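Long-range contact in 2-hydroxyisobutanoyl-CoA mutase large subunit (Aquincola tertiaricarbonis, PDB 4R3U), which isomerises 2-hydroxyisobutyryl-CoA and (S)-3-hydroxybutyryl-CoA as the substrate-binding subunit of a cobalamin-dependent acyl-CoA mutase: residues P264-A273 with Y429-V440. Numbering follows the deposited sequence.
Sequences PLQEAAFTLA and YEKKIFEILEEV
Leu265 and Ile433 interlock knobs-into-holes where segments 264-273 and 429-440, whose axes approach to 9.0 Å, cross at -51°. Leu265 fits among Tyr429, Lys432, Ile433 and Ile436; Ile433 fills the reciprocal hole among Leu265, Ala268, Ala269 and Leu272. With CG anti to the backbone N (chi1 -179°), Leu265 sends CD1 against Lys432 CB, 3.6 Å away, while its CG meets Ile436 CD1 at 3.6 Å. Replacing this leucine with alanine would probably open a gap between Lys432 CB and Ile436 CD1 and leave the isoleucine's tip freer to turn.

The tight part lies where the small side chains of Ala268 and Ala269 allow the backbones to come close, Ala269 CA 5.0 Å from Ile433 CA. Ile433 CD1 presses on Ala268 CB, and its other branch, CG2, meets Leu272 CD1, the two side chains crossing at about a right angle. Ile436 CG2 packs on Ala269 CB (3.6 Å) and touches the Phe270 ring edge at CE1. Farther along, Leu437 CD2 packs beside the helical bond from Ala273 N to Ala269 O. At the buried Pro264 end, Tyr429 turns its ring edge to Leu265 N; a water accepts from that N-H (2.9 Å) and donates to Tyr429 OH (3.0 Å), which also bonds Glu308.

The Lys432 side is looser: the bend at chi2 (-77°) carries the chain toward solvent, where NZ makes a salt bridge with exposed Glu435, on the syn lone pair of OE1.

Helix 264-283, between parallel strands 252-253 and 298-302 in sequence and touching the latter through Thr271, belongs to the TIM barrel; helix 420-442 packs on its outer side. No direct hydrogen bond or salt bridge joins the segments, so apolar packing of aliphatic side chains and ring edges, supplemented by one water bridge, holds them together.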
ATOM      1  N   PRO A 264     -17.562 -11.066  -4.140  1.00 23.21           N
ATOM      2  CA  PRO A 264     -17.883 -10.359  -2.890  1.00 23.00           C
ATOM      3  C   PRO A 264     -19.392 -10.397  -2.520  1.00 26.06           C
ATOM      4  O   PRO A 264     -19.728 -10.410  -1.346  1.00 27.01           O
ATOM      5  CB  PRO A 264     -17.399  -8.936  -3.181  1.00 24.57           C
ATOM      6  CG  PRO A 264     -16.318  -9.118  -4.191  1.00 27.07           C
ATOM      7  CD  PRO A 264     -16.874 -10.165  -5.084  1.00 23.45           C
ATOM      8  N   LEU A 265     -20.288 -10.452  -3.515  1.00 22.43           N
ATOM      9  CA  LEU A 265     -21.734 -10.545  -3.300  1.00 22.50           C
ATOM     10  C   LEU A 265     -22.121 -11.907  -2.729  1.00 25.80           C
ATOM     11  O   LEU A 265     -22.947 -11.968  -1.824  1.00 26.08           O
ATOM     12  CB  LEU A 265     -22.531 -10.259  -4.592  1.00 22.62           C
ATOM     13  CG  LEU A 265     -24.080 -10.314  -4.472  1.00 25.68           C
ATOM     14  CD1 LEU A 265     -24.608  -9.306  -3.435  1.00 25.52           C
ATOM     15  CD2 LEU A 265     -24.735 -10.125  -5.814  1.00 21.28           C
ATOM     16  N   GLN A 266     -21.531 -12.993  -3.251  1.00 22.60           N
ATOM     17  CA  GLN A 266     -21.776 -14.350  -2.746  1.00 21.88           C
ATOM     18  C   GLN A 266     -21.219 -14.461  -1.326  1.00 25.54           C
ATOM     19  O   GLN A 266     -21.890 -14.982  -0.437  1.00 26.03           O
ATOM     20  CB  GLN A 266     -21.168 -15.409  -3.669  1.00 22.53           C
ATOM     21  CG  GLN A 266     -21.916 -15.576  -4.989  1.00 24.99           C
ATOM     22  CD  GLN A 266     -21.049 -16.130  -6.094  1.00 36.03           C
ATOM     23  OE1 GLN A 266     -19.856 -16.374  -5.937  1.00 35.89           O
ATOM     24  NE2 GLN A 266     -21.608 -16.273  -7.266  1.00 25.65           N
ATOM     25  N   GLU A 267     -20.052 -13.870  -1.091  1.00 21.61           N
ATOM     26  CA  GLU A 267     -19.428 -13.848   0.217  1.00 21.56           C
ATOM     27  C   GLU A 267     -20.370 -13.221   1.254  1.00 28.12           C
ATOM     28  O   GLU A 267     -20.763 -13.896   2.218  1.00 28.04           O
ATOM     29  CB  GLU A 267     -18.101 -13.080   0.164  1.00 21.69           C
ATOM     30  CG  GLU A 267     -17.524 -12.924   1.556  1.00 24.21           C
ATOM     31  CD  GLU A 267     -16.357 -11.990   1.730  1.00 27.35           C
ATOM     32  OE1 GLU A 267     -16.006 -11.285   0.762  1.00 19.63           O
ATOM     33  OE2 GLU A 267     -15.811 -11.946   2.857  1.00 22.79           O
ATOM     34  N   ALA A 268     -20.740 -11.946   1.029  1.00 24.20           N
ATOM     35  CA  ALA A 268     -21.634 -11.167   1.882  1.00 23.79           C
ATOM     36  C   ALA A 268     -22.981 -11.860   2.107  1.00 26.63           C
ATOM     37  O   ALA A 268     -23.374 -12.101   3.253  1.00 26.47           O
ATOM     38  CB  ALA A 268     -21.842  -9.767   1.288  1.00 24.23           C
ATOM     39  N   ALA A 269     -23.677 -12.195   1.018  1.00 24.28           N
ATOM     40  CA  ALA A 269     -25.003 -12.823   1.074  1.00 25.27           C
ATOM     41  C   ALA A 269     -25.042 -14.216   1.671  1.00 28.50           C
ATOM     42  O   ALA A 269     -25.939 -14.492   2.450  1.00 30.13           O
ATOM     43  CB  ALA A 269     -25.648 -12.815  -0.298  1.00 27.01           C
ATOM     44  N   PHE A 270     -24.073 -15.095   1.335  1.00 24.29           N
ATOM     45  CA  PHE A 270     -24.054 -16.470   1.870  1.00 23.30           C
ATOM     46  C   PHE A 270     -23.717 -16.513   3.368  1.00 28.39           C
ATOM     47  O   PHE A 270     -24.227 -17.384   4.073  1.00 29.65           O
ATOM     48  CB  PHE A 270     -23.159 -17.402   1.032  1.00 24.13           C
ATOM     49  CG  PHE A 270     -23.489 -17.543  -0.448  1.00 24.97           C
ATOM     50  CD1 PHE A 270     -24.672 -17.024  -0.974  1.00 26.98           C
ATOM     51  CD2 PHE A 270     -22.637 -18.227  -1.301  1.00 24.95           C
ATOM     52  CE1 PHE A 270     -24.976 -17.167  -2.321  1.00 27.18           C
ATOM     53  CE2 PHE A 270     -22.973 -18.409  -2.642  1.00 27.00           C
ATOM     54  CZ  PHE A 270     -24.126 -17.859  -3.145  1.00 25.07           C
ATOM     55  N   THR A 271     -22.942 -15.526   3.861  1.00 23.74           N
ATOM     56  CA  THR A 271     -22.593 -15.393   5.271  1.00 23.32           C
ATOM     57  C   THR A 271     -23.840 -14.958   6.040  1.00 28.93           C
ATOM     58  O   THR A 271     -24.133 -15.515   7.116  1.00 27.41           O
ATOM     59  CB  THR A 271     -21.409 -14.433   5.466  1.00 29.68           C
ATOM     60  OG1 THR A 271     -20.335 -14.863   4.646  1.00 25.51           O
ATOM     61  CG2 THR A 271     -20.928 -14.381   6.911  1.00 28.88           C
ATOM     62  N   LEU A 272     -24.582 -13.988   5.480  1.00 27.03           N
ATOM     63  CA  LEU A 272     -25.836 -13.548   6.075  1.00 28.29           C
ATOM     64  C   LEU A 272     -26.892 -14.662   6.078  1.00 34.39           C
ATOM     65  O   LEU A 272     -27.602 -14.810   7.076  1.00 35.34           O
ATOM     66  CB  LEU A 272     -26.336 -12.247   5.448  1.00 28.58           C
ATOM     67  CG  LEU A 272     -25.482 -11.014   5.786  1.00 31.65           C
ATOM     68  CD1 LEU A 272     -26.064  -9.768   5.182  1.00 30.74           C
ATOM     69  CD2 LEU A 272     -25.296 -10.842   7.299  1.00 30.80           C
ATOM     70  N   ALA A 273     -26.915 -15.518   5.020  1.00 31.16           N
ATOM     71  CA  ALA A 273     -27.821 -16.687   4.936  1.00 31.04           C
ATOM     72  C   ALA A 273     -27.561 -17.644   6.109  1.00 35.43           C
ATOM     73  O   ALA A 273     -28.505 -18.129   6.735  1.00 37.10           O
ATOM     74  CB  ALA A 273     -27.647 -17.401   3.600  1.00 30.76           C
ATOM     75  N   TYR A 429     -24.901  -3.176  -3.286  1.00 31.52           N
ATOM     76  CA  TYR A 429     -24.615  -4.393  -2.530  1.00 30.52           C
ATOM     77  C   TYR A 429     -25.785  -4.808  -1.617  1.00 35.58           C
ATOM     78  O   TYR A 429     -26.213  -5.957  -1.689  1.00 36.65           O
ATOM     79  CB  TYR A 429     -23.286  -4.282  -1.748  1.00 29.72           C
ATOM     80  CG  TYR A 429     -22.156  -4.921  -2.511  1.00 30.49           C
ATOM     81  CD1 TYR A 429     -21.874  -6.284  -2.369  1.00 32.56           C
ATOM     82  CD2 TYR A 429     -21.466  -4.209  -3.491  1.00 30.32           C
ATOM     83  CE1 TYR A 429     -20.897  -6.903  -3.148  1.00 32.16           C
ATOM     84  CE2 TYR A 429     -20.479  -4.813  -4.261  1.00 30.00           C
ATOM     85  CZ  TYR A 429     -20.193  -6.156  -4.082  1.00 34.19           C
ATOM     86  OH  TYR A 429     -19.260  -6.756  -4.885  1.00 32.74           O
ATOM     87  N   GLU A 430     -26.340  -3.854  -0.833  1.00 31.62           N
ATOM     88  CA  GLU A 430     -27.476  -4.035   0.077  1.00 31.58           C
ATOM     89  C   GLU A 430     -28.672  -4.709  -0.628  1.00 37.33           C
ATOM     90  O   GLU A 430     -29.104  -5.786  -0.223  1.00 35.33           O
ATOM     91  CB  GLU A 430     -27.884  -2.676   0.666  1.00 33.06           C
ATOM     92  CG  GLU A 430     -28.956  -2.798   1.733  1.00 42.69           C
ATOM     93  CD  GLU A 430     -29.745  -1.546   2.042  1.00 51.18           C
ATOM     94  OE1 GLU A 430     -30.630  -1.615   2.924  1.00 52.89           O
ATOM     95  OE2 GLU A 430     -29.531  -0.517   1.362  1.00 41.12           O
ATOM     96  N   LYS A 431     -29.157  -4.084  -1.713  1.00 36.73           N
ATOM     97  CA  LYS A 431     -30.266  -4.565  -2.523  1.00 37.57           C
ATOM     98  C   LYS A 431     -29.980  -5.953  -3.116  1.00 40.01           C
ATOM     99  O   LYS A 431     -30.828  -6.843  -3.005  1.00 40.97           O
ATOM    100  CB  LYS A 431     -30.639  -3.535  -3.603  1.00 41.38           C
ATOM    101  CG  LYS A 431     -31.209  -2.244  -3.012  1.00 63.87           C
ATOM    102  CD  LYS A 431     -31.315  -1.115  -4.032  1.00 80.68           C
ATOM    103  CE  LYS A 431     -31.926   0.147  -3.455  1.00 89.59           C
ATOM    104  NZ  LYS A 431     -31.825   1.308  -4.389  1.00 88.35           N
ATOM    105  N   LYS A 432     -28.779  -6.149  -3.694  1.00 33.84           N
ATOM    106  CA  LYS A 432     -28.366  -7.428  -4.294  1.00 31.73           C
ATOM    107  C   LYS A 432     -28.245  -8.516  -3.253  1.00 32.01           C
ATOM    108  O   LYS A 432     -28.630  -9.654  -3.533  1.00 30.50           O
ATOM    109  CB  LYS A 432     -27.090  -7.290  -5.140  1.00 32.64           C
ATOM    110  CG  LYS A 432     -27.247  -6.496  -6.442  1.00 39.97           C
ATOM    111  CD  LYS A 432     -27.923  -7.264  -7.571  1.00 46.39           C
ATOM    112  CE  LYS A 432     -28.482  -6.306  -8.602  1.00 60.90           C
ATOM    113  NZ  LYS A 432     -29.488  -6.955  -9.488  1.00 70.77           N
ATOM    114  N   ILE A 433     -27.786  -8.158  -2.026  1.00 28.17           N
ATOM    115  CA  ILE A 433     -27.697  -9.079  -0.876  1.00 27.58           C
ATOM    116  C   ILE A 433     -29.108  -9.517  -0.459  1.00 31.88           C
ATOM    117  O   ILE A 433     -29.348 -10.716  -0.326  1.00 32.00           O
ATOM    118  CB  ILE A 433     -26.918  -8.461   0.324  1.00 29.94           C
ATOM    119  CG1 ILE A 433     -25.381  -8.490   0.100  1.00 27.21           C
ATOM    120  CG2 ILE A 433     -27.306  -9.109   1.680  1.00 32.08           C
ATOM    121  CD1 ILE A 433     -24.607  -7.308   0.843  1.00 19.93           C
ATOM    122  N   PHE A 434     -30.038  -8.552  -0.265  1.00 28.60           N
ATOM    123  CA  PHE A 434     -31.404  -8.877   0.154  1.00 29.83           C
ATOM    124  C   PHE A 434     -32.142  -9.775  -0.831  1.00 37.46           C
ATOM    125  O   PHE A 434     -32.838 -10.706  -0.414  1.00 39.75           O
ATOM    126  CB  PHE A 434     -32.210  -7.627   0.538  1.00 31.13           C
ATOM    127  CG  PHE A 434     -31.865  -7.118   1.909  1.00 31.35           C
ATOM    128  CD1 PHE A 434     -31.927  -7.956   3.015  1.00 34.33           C
ATOM    129  CD2 PHE A 434     -31.486  -5.795   2.102  1.00 32.41           C
ATOM    130  CE1 PHE A 434     -31.574  -7.490   4.279  1.00 35.20           C
ATOM    131  CE2 PHE A 434     -31.125  -5.333   3.369  1.00 33.93           C
ATOM    132  CZ  PHE A 434     -31.179  -6.175   4.446  1.00 31.70           C
ATOM    133  N   GLU A 435     -31.931  -9.514  -2.128  1.00 32.56           N
ATOM    134  CA  GLU A 435     -32.427 -10.220  -3.295  1.00 33.06           C
ATOM    135  C   GLU A 435     -31.950 -11.696  -3.231  1.00 37.61           C
ATOM    136  O   GLU A 435     -32.753 -12.587  -3.470  1.00 40.83           O
ATOM    137  CB  GLU A 435     -31.823  -9.502  -4.506  1.00 34.77           C
ATOM    138  CG  GLU A 435     -32.616  -9.488  -5.786  1.00 50.12           C
ATOM    139  CD  GLU A 435     -32.033  -8.465  -6.736  1.00 65.17           C
ATOM    140  OE1 GLU A 435     -31.110  -8.822  -7.502  1.00 53.91           O
ATOM    141  OE2 GLU A 435     -32.456  -7.286  -6.671  1.00 54.95           O
ATOM    142  N   ILE A 436     -30.671 -11.953  -2.857  1.00 31.61           N
ATOM    143  CA  ILE A 436     -30.127 -13.307  -2.701  1.00 31.05           C
ATOM    144  C   ILE A 436     -30.737 -14.014  -1.491  1.00 36.33           C
ATOM    145  O   ILE A 436     -31.192 -15.155  -1.608  1.00 37.05           O
ATOM    146  CB  ILE A 436     -28.576 -13.340  -2.676  1.00 32.51           C
ATOM    147  CG1 ILE A 436     -27.965 -12.860  -4.033  1.00 32.23           C
ATOM    148  CG2 ILE A 436     -28.032 -14.732  -2.217  1.00 31.01           C
ATOM    149  CD1 ILE A 436     -26.378 -13.071  -4.165  1.00 37.34           C
ATOM    150  N   LEU A 437     -30.751 -13.324  -0.337  1.00 33.59           N
ATOM    151  CA  LEU A 437     -31.323 -13.803   0.929  1.00 34.46           C
ATOM    152  C   LEU A 437     -32.801 -14.236   0.772  1.00 39.94           C
ATOM    153  O   LEU A 437     -33.240 -15.194   1.417  1.00 40.41           O
ATOM    154  CB  LEU A 437     -31.211 -12.711   2.015  1.00 34.28           C
ATOM    155  CG  LEU A 437     -29.826 -12.463   2.612  1.00 37.38           C
ATOM    156  CD1 LEU A 437     -29.900 -11.371   3.642  1.00 36.85           C
ATOM    157  CD2 LEU A 437     -29.267 -13.720   3.257  1.00 38.29           C
ATOM    158  N   GLU A 438     -33.529 -13.537  -0.106  1.00 36.06           N
ATOM    159  CA  GLU A 438     -34.923 -13.773  -0.447  1.00 37.89           C
ATOM    160  C   GLU A 438     -35.055 -15.077  -1.245  1.00 44.49           C
ATOM    161  O   GLU A 438     -35.963 -15.857  -0.967  1.00 46.16           O
ATOM    162  CB  GLU A 438     -35.455 -12.589  -1.250  1.00 39.87           C
ATOM    163  CG  GLU A 438     -36.885 -12.231  -0.920  1.00 55.88           C
ATOM    164  CD  GLU A 438     -37.468 -11.184  -1.846  1.00 81.93           C
ATOM    165  OE1 GLU A 438     -36.801 -10.147  -2.078  1.00 66.86           O
ATOM    166  OE2 GLU A 438     -38.600 -11.405  -2.341  1.00 75.96           O
ATOM    167  N   GLU A 439     -34.146 -15.319  -2.220  1.00 41.35           N
ATOM    168  CA  GLU A 439     -34.124 -16.521  -3.060  1.00 42.11           C
ATOM    169  C   GLU A 439     -33.818 -17.749  -2.228  1.00 46.19           C
ATOM    170  O   GLU A 439     -34.462 -18.777  -2.405  1.00 46.99           O
ATOM    171  CB  GLU A 439     -33.107 -16.383  -4.188  1.00 43.13           C
ATOM    172  CG  GLU A 439     -33.398 -17.272  -5.384  1.00 58.74           C
ATOM    173  CD  GLU A 439     -32.327 -17.245  -6.464  1.00 95.79           C
ATOM    174  OE1 GLU A 439     -31.902 -16.137  -6.867  1.00101.24           O
ATOM    175  OE2 GLU A 439     -31.931 -18.338  -6.930  1.00 94.59           O
ATOM    176  N   VAL A 440     -32.870 -17.633  -1.292  1.00 42.18           N
ATOM    177  CA  VAL A 440     -32.482 -18.702  -0.368  1.00 41.65           C
ATOM    178  C   VAL A 440     -33.722 -19.181   0.421  1.00 48.48           C
ATOM    179  O   VAL A 440     -33.998 -20.389   0.492  1.00 49.08           O
ATOM    180  CB  VAL A 440     -31.305 -18.247   0.541  1.00 43.79           C
ATOM    181  CG1 VAL A 440     -31.046 -19.238   1.668  1.00 43.28           C
ATOM    182  CG2 VAL A 440     -30.031 -18.027  -0.278  1.00 42.44           C
TER
HETATM  183  O   HOH W   1     -19.870  -9.427  -6.173  1.00 25.58           O